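PDB 6A6E: cysteine desulfurase from Fervidobacterium islandicum, which catalyses removal of sulfur from L-cysteine, giving L-alanine and a protein-bound persulfide, with pyridoxal-5'-phosphate as cofactor. Local coordinates for the interface of chains A and B. Residues are numbered along the deposited sequence; one frame, centred on the assembly and turned at random. Chains: chain A/B, Cysteine desulfurase.

Contact 1: the interface of chains A and B. Residues chain A 34, 36, 38, 42, 44, 369, 371; chain B 61-63, 69, 71-72.
B:His69 meets A:Asp38 across the dimer interface of this class-V aminotransferase-fold SufS enzyme. NE2 of the imidazole donates to carboxylate OD2 of A:Asp38 at 2.8 Å. The oxygen lies in the ring plane of the histidine, but the two planar groups stand 87° apart. The donor reaches OD2 on its anti side, out of the carboxylate plane. The syn side of OD2 is taken by A:Arg371, which comes side-on with both NE and NH2; NH2 to OD2 is 3.0 Å. The bend of the arginine chain at chi3 (-74°) turns its guanidinium edge to the acid. An alanine in place of A:Asp38 would probably leave the guanidinium and the B:His69 N-H without their shared acceptor.

The imidazole is clamped between methyl groups. A:Ala369 CB sits over its centre, 3.6 Å from the centroid, and B:Ala72 CB covers the other face nearer the rim.

Beside the imidazole, A:Tyr36 is capped on one face by A:Leu44 CD2. Its ring atom CE1 lies 3.3 Å from B:Ser62 OG, to which its hydroxyl makes at most a weak hydrogen bond. The hydroxyl donates to A:Ser42 O from above the carbonyl plane. Water 2 links it to A:Asp38 OD2 and B:Asn63 N. A:Ser42 OG and the phenol OH of B:Tyr61 are hydrogen-bonded at 2.5 Å, direction undecided, with OG in the ring plane at its edge. At the apolar end, A:Leu34 CD2 touches B:Leu71 CD1 at 3.7 Å.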
ATOM      1  N   LEU A  34      21.958  17.461  11.601  1.00 28.80           N
ATOM      2  CA  LEU A  34      20.852  17.436  10.650  1.00 27.18           C
ATOM      3  C   LEU A  34      19.831  18.438  11.084  1.00 23.59           C
ATOM      4  O   LEU A  34      19.321  18.410  12.193  1.00 26.58           O
ATOM      5  CB  LEU A  34      20.234  16.015  10.550  1.00 28.99           C
ATOM      6  CG  LEU A  34      18.894  15.972   9.776  1.00 29.60           C
ATOM      7  CD1 LEU A  34      19.119  16.365   8.300  1.00 28.91           C
ATOM      8  CD2 LEU A  34      18.252  14.600   9.906  1.00 29.15           C
ATOM      9  N   TYR A  36      16.334  19.169   9.775  1.00 21.76           N
ATOM     10  CA  TYR A  36      15.383  18.549   8.811  1.00 20.31           C
ATOM     11  C   TYR A  36      14.203  19.450   8.582  1.00 18.59           C
ATOM     12  O   TYR A  36      13.324  19.567   9.440  1.00 18.03           O
ATOM     13  CB  TYR A  36      14.936  17.162   9.266  1.00 19.62           C
ATOM     14  CG  TYR A  36      14.122  16.428   8.226  1.00 19.14           C
ATOM     15  CD1 TYR A  36      14.732  15.747   7.195  1.00 20.62           C
ATOM     16  CD2 TYR A  36      12.748  16.477   8.231  1.00 20.43           C
ATOM     17  CE1 TYR A  36      13.999  15.118   6.199  1.00 21.51           C
ATOM     18  CE2 TYR A  36      11.995  15.764   7.283  1.00 19.72           C
ATOM     19  CZ  TYR A  36      12.618  15.119   6.266  1.00 21.33           C
ATOM     20  OH  TYR A  36      11.900  14.434   5.320  1.00 22.55           O
ATOM     21  N   ASP A  38      12.308  19.309   5.490  1.00 16.15           N
ATOM     22  CA  ASP A  38      11.580  18.773   4.318  1.00 17.89           C
ATOM     23  C   ASP A  38      10.374  17.931   4.782  1.00 18.07           C
ATOM     24  O   ASP A  38       9.996  16.932   4.169  1.00 15.35           O
ATOM     25  CB  ASP A  38      12.500  17.909   3.498  1.00 18.13           C
ATOM     26  CG  ASP A  38      11.954  17.646   2.092  1.00 20.15           C
ATOM     27  OD1 ASP A  38      11.104  18.469   1.615  1.00 20.21           O
ATOM     28  OD2 ASP A  38      12.436  16.652   1.492  1.00 21.27           O
ATOM     29  N   SER A  42       7.982  14.299   3.619  1.00 17.34           N
ATOM     30  CA  SER A  42       7.719  13.219   4.543  1.00 17.86           C
ATOM     31  C   SER A  42       8.328  13.535   5.895  1.00 17.61           C
ATOM     32  O   SER A  42       9.122  14.481   6.017  1.00 19.67           O
ATOM     33  CB  SER A  42       8.231  11.868   4.036  1.00 18.50           C
ATOM     34  OG  SER A  42       7.524  10.791   4.681  1.00 17.67           O
ATOM     35  N   LEU A  44      10.038  12.370   9.864  1.00 16.56           N
ATOM     36  CA  LEU A  44      10.990  11.460  10.514  1.00 17.27           C
ATOM     37  C   LEU A  44      10.206  10.574  11.480  1.00 18.12           C
ATOM     38  O   LEU A  44       9.086  10.926  11.890  1.00 20.76           O
ATOM     39  CB  LEU A  44      12.034  12.269  11.287  1.00 17.98           C
ATOM     40  CG  LEU A  44      12.909  13.260  10.547  1.00 17.79           C
ATOM     41  CD1 LEU A  44      13.824  13.924  11.559  1.00 20.50           C
ATOM     42  CD2 LEU A  44      13.708  12.669   9.394  1.00 17.69           C
ATOM     43  N   ALA A 369      18.137  20.180   5.335  1.00 22.92           N
ATOM     44  CA  ALA A 369      17.336  19.483   4.317  1.00 21.96           C
ATOM     45  C   ALA A 369      16.170  20.319   3.893  1.00 20.18           C
ATOM     46  O   ALA A 369      15.339  20.617   4.701  1.00 22.62           O
ATOM     47  CB  ALA A 369      16.856  18.128   4.875  1.00 21.00           C
ATOM     48  N   ARG A 371      13.760  21.297  -0.035  1.00 19.58           N
ATOM     49  CA  ARG A 371      13.441  20.763  -1.330  1.00 19.69           C
ATOM     50  C   ARG A 371      13.284  21.867  -2.356  1.00 20.76           C
ATOM     51  O   ARG A 371      12.663  22.885  -2.101  1.00 20.12           O
ATOM     52  CB  ARG A 371      12.133  19.968  -1.222  1.00 21.23           C
ATOM     53  CG  ARG A 371      11.697  19.180  -2.454  1.00 21.30           C
ATOM     54  CD  ARG A 371      10.595  18.164  -2.071  1.00 23.22           C
ATOM     55  NE  ARG A 371      11.166  17.058  -1.341  1.00 23.75           N
ATOM     56  CZ  ARG A 371      11.527  15.902  -1.831  1.00 25.29           C
ATOM     57  NH1 ARG A 371      11.235  15.560  -3.079  1.00 28.30           N
ATOM     58  NH2 ARG A 371      12.107  15.068  -1.026  1.00 23.38           N
TER
ATOM     59  N   TYR B  61      15.857   7.719   6.179  1.00 18.30           N
ATOM     60  CA  TYR B  61      14.513   7.921   5.665  1.00 19.74           C
ATOM     61  C   TYR B  61      14.225   9.337   5.162  1.00 18.47           C
ATOM     62  O   TYR B  61      14.618  10.268   5.798  1.00 18.29           O
ATOM     63  CB  TYR B  61      13.489   7.544   6.748  1.00 18.00           C
ATOM     64  CG  TYR B  61      12.096   7.750   6.236  1.00 19.73           C
ATOM     65  CD1 TYR B  61      11.474   6.777   5.489  1.00 20.84           C
ATOM     66  CD2 TYR B  61      11.426   8.914   6.463  1.00 18.22           C
ATOM     67  CE1 TYR B  61      10.231   6.987   4.982  1.00 21.75           C
ATOM     68  CE2 TYR B  61      10.195   9.139   5.940  1.00 20.30           C
ATOM     69  CZ  TYR B  61       9.590   8.172   5.220  1.00 20.84           C
ATOM     70  OH  TYR B  61       8.353   8.384   4.721  1.00 21.38           O
ATOM     71  N   SER B  62      13.601   9.435   3.981  1.00 16.96           N
ATOM     72  CA  SER B  62      13.018  10.620   3.427  1.00 17.52           C
ATOM     73  C   SER B  62      12.217  10.232   2.199  1.00 16.08           C
ATOM     74  O   SER B  62      12.253   9.099   1.757  1.00 16.11           O
ATOM     75  CB  SER B  62      14.071  11.699   3.029  1.00 21.17           C
ATOM     76  OG  SER B  62      14.406  12.536   4.163  1.00 24.28           O
ATOM     77  N   ASN B  63      11.515  11.181   1.617  1.00 16.13           N
ATOM     78  CA  ASN B  63      10.830  10.906   0.349  1.00 16.04           C
ATOM     79  C   ASN B  63      11.881  10.901  -0.814  1.00 16.99           C
ATOM     80  O   ASN B  63      12.984  11.444  -0.652  1.00 17.83           O
ATOM     81  CB  ASN B  63       9.664  11.880   0.112  1.00 15.73           C
ATOM     82  CG  ASN B  63       8.500  11.208  -0.628  1.00 15.94           C
ATOM     83  OD1 ASN B  63       8.737  10.241  -1.366  1.00 14.86           O
ATOM     84  ND2 ASN B  63       7.249  11.651  -0.378  1.00 12.88           N
ATOM     85  N   HIS B  69      18.592  16.454  -0.946  1.00 20.05           N
ATOM     86  CA  HIS B  69      19.369  16.489   0.282  1.00 20.26           C
ATOM     87  C   HIS B  69      19.858  15.117   0.591  1.00 21.09           C
ATOM     88  O   HIS B  69      19.526  14.133  -0.120  1.00 18.47           O
ATOM     89  CB  HIS B  69      18.572  17.171   1.413  1.00 21.80           C
ATOM     90  CG  HIS B  69      17.230  16.562   1.699  1.00 20.29           C
ATOM     91  ND1 HIS B  69      17.098  15.393   2.406  1.00 20.02           N
ATOM     92  CD2 HIS B  69      15.973  17.002   1.450  1.00 20.47           C
ATOM     93  CE1 HIS B  69      15.809  15.123   2.550  1.00 22.52           C
ATOM     94  NE2 HIS B  69      15.104  16.065   1.946  1.00 19.64           N
ATOM     95  N   LEU B  71      19.508  12.716   3.111  1.00 19.60           N
ATOM     96  CA  LEU B  71      18.620  11.584   3.398  1.00 18.68           C
ATOM     97  C   LEU B  71      17.768  11.220   2.197  1.00 18.30           C
ATOM     98  O   LEU B  71      17.554  10.081   1.983  1.00 18.72           O
ATOM     99  CB  LEU B  71      17.721  11.875   4.561  1.00 18.30           C
ATOM    100  CG  LEU B  71      18.403  11.960   5.888  1.00 22.05           C
ATOM    101  CD1 LEU B  71      17.488  12.602   6.929  1.00 24.51           C
ATOM    102  CD2 LEU B  71      18.834  10.618   6.403  1.00 22.49           C
ATOM    103  N   ALA B  72      17.322  12.194   1.406  1.00 20.30           N
ATOM    104  CA  ALA B  72      16.549  11.928   0.144  1.00 20.40           C
ATOM    105  C   ALA B  72      17.280  11.049  -0.872  1.00 20.46           C
ATOM    106  O   ALA B  72      16.689  10.190  -1.506  1.00 19.45           O
ATOM    107  CB  ALA B  72      16.141  13.228  -0.508  1.00 20.17           C
TER
HETATM  108  O   HOH W   1      13.596  12.827  -2.912  1.00 17.41           O
HETATM  109  O   HOH W   2      12.013  14.107   2.493  1.00 21.62           O

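Contact 2: the interface of chains A and B. Residues chain A 104, 108, 134-135, 138-139; chain B 259-262, 285.
B:Tyr261 packs its CB against A:Val138, whose CG1 lies 3.7 Å from that carbon. The two side chains cross at about a right angle. CG1 of the valine is anti to its backbone N (chi1 -175°), which points this branch at the tyrosine. A:Pro139 continues the surface: its CA lies 3.9 Å from B:Tyr261 CB. The tyrosine touches here through CB, and its ring atom CD2 comes near A:Pro139 CA. Further along, the methyl CG2 of A:Thr104 rests against B:Ala285 CB. B:Leu260 CD2 packs on A:Asn108 CB. B:Gly262 brings its CA near A:Ala135.

The polar part is built round the side-chain amide of A:Asn108. It pairs with the backbone of B:Tyr261 at both ends. ND2 donates to the tyrosine carbonyl O at 2.8 Å, nearly straight at 178° and on a lone pair of that oxygen. OD1 accepts from the tyrosine N at 2.9 Å, with the donor tilted 30° from the amide's carbonyl plane. ND2 also donates to A:Thr104 O, one helical turn back, at 2.9 Å. These bonds fix the rotation of the amide. At the rim, water 3 bridges A:Asn108 OD1 and B:Phe259 O.

On the chain A side, helix 103-116 and helix 138-147 supply the surface, with the 3-10 helix 134-136 beside them. A:Thr104 and A:Ala135 also belong to the pyridoxal-5'-phosphate pocket. The loop 259-262 of chain B thus lies against the cofactor-binding region of its neighbour.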
ATOM      1  N   THR A 104      -2.826   9.662  -2.467  1.00 15.27           N
ATOM      2  CA  THR A 104      -2.956   9.478  -3.877  1.00 14.64           C
ATOM      3  C   THR A 104      -3.949   8.373  -4.220  1.00 15.03           C
ATOM      4  O   THR A 104      -4.867   8.587  -5.037  1.00 16.35           O
ATOM      5  CB  THR A 104      -1.593   9.232  -4.530  1.00 15.54           C
ATOM      6  OG1 THR A 104      -0.716  10.320  -4.241  1.00 14.51           O
ATOM      7  CG2 THR A 104      -1.706   9.075  -6.062  1.00 14.57           C
ATOM      8  N   ASN A 108      -7.709   8.664  -6.219  1.00 15.98           N
ATOM      9  CA  ASN A 108      -8.034   7.818  -7.375  1.00 16.04           C
ATOM     10  C   ASN A 108      -9.286   6.964  -7.104  1.00 15.84           C
ATOM     11  O   ASN A 108     -10.112   6.774  -8.005  1.00 16.05           O
ATOM     12  CB  ASN A 108      -6.848   6.927  -7.767  1.00 15.40           C
ATOM     13  CG  ASN A 108      -5.807   7.667  -8.577  1.00 14.88           C
ATOM     14  OD1 ASN A 108      -5.886   7.696  -9.824  1.00 16.52           O
ATOM     15  ND2 ASN A 108      -4.835   8.307  -7.896  1.00 12.98           N
ATOM     16  N   HIS A 134      -0.560  17.416  -7.704  1.00 16.94           N
ATOM     17  CA  HIS A 134      -0.860  16.493  -8.810  1.00 17.29           C
ATOM     18  C   HIS A 134      -1.821  15.371  -8.395  1.00 16.33           C
ATOM     19  O   HIS A 134      -2.640  14.954  -9.187  1.00 15.56           O
ATOM     20  CB  HIS A 134       0.431  15.897  -9.407  1.00 16.85           C
ATOM     21  CG  HIS A 134       1.233  16.913 -10.151  1.00 18.44           C
ATOM     22  ND1 HIS A 134       2.579  16.759 -10.435  1.00 17.89           N
ATOM     23  CD2 HIS A 134       0.894  18.155 -10.569  1.00 17.36           C
ATOM     24  CE1 HIS A 134       3.016  17.849 -11.045  1.00 18.68           C
ATOM     25  NE2 HIS A 134       2.014  18.718 -11.116  1.00 17.44           N
ATOM     26  N   ALA A 135      -1.709  14.910  -7.159  1.00 16.23           N
ATOM     27  CA  ALA A 135      -2.600  13.827  -6.640  1.00 16.44           C
ATOM     28  C   ALA A 135      -4.086  14.155  -6.641  1.00 16.43           C
ATOM     29  O   ALA A 135      -4.947  13.260  -6.783  1.00 15.09           O
ATOM     30  CB  ALA A 135      -2.186  13.488  -5.249  1.00 14.60           C
ATOM     31  N   VAL A 138      -4.247  15.495 -11.397  1.00 18.24           N
ATOM     32  CA  VAL A 138      -4.082  14.595 -12.523  1.00 17.15           C
ATOM     33  C   VAL A 138      -5.158  13.536 -12.619  1.00 17.07           C
ATOM     34  O   VAL A 138      -5.595  13.273 -13.732  1.00 18.59           O
ATOM     35  CB  VAL A 138      -2.708  13.915 -12.534  1.00 19.68           C
ATOM     36  CG1 VAL A 138      -2.533  13.073 -13.795  1.00 19.85           C
ATOM     37  CG2 VAL A 138      -1.651  14.995 -12.440  1.00 21.61           C
ATOM     38  N   PRO A 139      -5.636  12.950 -11.504  1.00 14.36           N
ATOM     39  CA  PRO A 139      -6.687  11.975 -11.768  1.00 15.07           C
ATOM     40  C   PRO A 139      -7.936  12.588 -12.444  1.00 17.16           C
ATOM     41  O   PRO A 139      -8.501  11.998 -13.350  1.00 20.74           O
ATOM     42  CB  PRO A 139      -7.048  11.427 -10.375  1.00 14.43           C
ATOM     43  CG  PRO A 139      -5.922  11.764  -9.474  1.00 15.01           C
ATOM     44  CD  PRO A 139      -5.261  12.992 -10.076  1.00 15.51           C
TER
ATOM     45  N   PHE B 259      -2.911   2.841 -14.385  1.00 16.04           N
ATOM     46  CA  PHE B 259      -4.131   2.607 -13.592  1.00 17.11           C
ATOM     47  C   PHE B 259      -4.436   3.804 -12.695  1.00 16.77           C
ATOM     48  O   PHE B 259      -5.507   4.438 -12.789  1.00 17.57           O
ATOM     49  CB  PHE B 259      -3.936   1.304 -12.749  1.00 19.24           C
ATOM     50  CG  PHE B 259      -5.082   0.978 -11.861  1.00 19.52           C
ATOM     51  CD1 PHE B 259      -6.364   1.322 -12.211  1.00 24.40           C
ATOM     52  CD2 PHE B 259      -4.878   0.343 -10.671  1.00 22.48           C
ATOM     53  CE1 PHE B 259      -7.443   1.037 -11.372  1.00 27.40           C
ATOM     54  CE2 PHE B 259      -5.926   0.043  -9.824  1.00 20.35           C
ATOM     55  CZ  PHE B 259      -7.209   0.386 -10.163  1.00 24.44           C
ATOM     56  N   LEU B 260      -3.443   4.171 -11.873  1.00 15.30           N
ATOM     57  CA  LEU B 260      -3.548   5.301 -10.908  1.00 16.29           C
ATOM     58  C   LEU B 260      -2.774   6.532 -11.401  1.00 16.35           C
ATOM     59  O   LEU B 260      -1.741   6.364 -12.030  1.00 18.69           O
ATOM     60  CB  LEU B 260      -2.933   4.887  -9.586  1.00 17.50           C
ATOM     61  CG  LEU B 260      -3.490   3.658  -8.867  1.00 19.92           C
ATOM     62  CD1 LEU B 260      -2.959   3.490  -7.454  1.00 20.16           C
ATOM     63  CD2 LEU B 260      -4.999   3.751  -8.780  1.00 21.43           C
ATOM     64  N   TYR B 261      -3.240   7.741 -11.081  1.00 15.45           N
ATOM     65  CA  TYR B 261      -2.588   8.974 -11.437  1.00 15.11           C
ATOM     66  C   TYR B 261      -2.207   9.804 -10.234  1.00 14.65           C
ATOM     67  O   TYR B 261      -2.862   9.768  -9.220  1.00 16.99           O
ATOM     68  CB  TYR B 261      -3.502   9.831 -12.337  1.00 15.98           C
ATOM     69  CG  TYR B 261      -4.079   9.035 -13.492  1.00 16.50           C
ATOM     70  CD1 TYR B 261      -3.391   8.907 -14.675  1.00 17.34           C
ATOM     71  CD2 TYR B 261      -5.306   8.441 -13.378  1.00 16.61           C
ATOM     72  CE1 TYR B 261      -3.908   8.152 -15.711  1.00 17.72           C
ATOM     73  CE2 TYR B 261      -5.868   7.726 -14.410  1.00 17.01           C
ATOM     74  CZ  TYR B 261      -5.173   7.589 -15.582  1.00 17.78           C
ATOM     75  OH  TYR B 261      -5.750   6.872 -16.622  1.00 18.27           O
ATOM     76  N   GLY B 262      -1.150  10.574 -10.392  1.00 14.34           N
ATOM     77  CA  GLY B 262      -0.685  11.483  -9.401  1.00 14.89           C
ATOM     78  C   GLY B 262       0.732  11.877  -9.607  1.00 15.41           C
ATOM     79  O   GLY B 262       1.164  11.913 -10.733  1.00 16.74           O
ATOM     80  N   ALA B 285       2.141   5.792  -8.818  1.00 12.47           N
ATOM     81  CA  ALA B 285       1.492   7.055  -8.482  1.00 13.48           C
ATOM     82  C   ALA B 285       1.681   7.450  -7.025  1.00 14.49           C
ATOM     83  O   ALA B 285       1.258   6.727  -6.096  1.00 13.94           O
ATOM     84  CB  ALA B 285       0.032   6.934  -8.772  1.00 13.76           C
TER
HETATM   85  O   HOH W   3      -7.356   6.087 -11.510  1.00 15.06           O

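The centres of the C-alpha atoms of contact 1 and contact 2 are about 23 Å apart, and the contacts share no residue. Both belong to one two-fold interface, so each recurs with the chains exchanged. Contact 1 joins chain A strands 35-36, 368-369 and 371-373 and nearby loops to the start of chain B helix 70-90 and the loop preceding it. Contact 2 sets chain B loops against chain A helices 103-116 and 138-147, close to the cofactor pocket. The pair therefore ties the subunits together at separate places. A dimer is likely to be the working form, and contact 2 may help shape the active site.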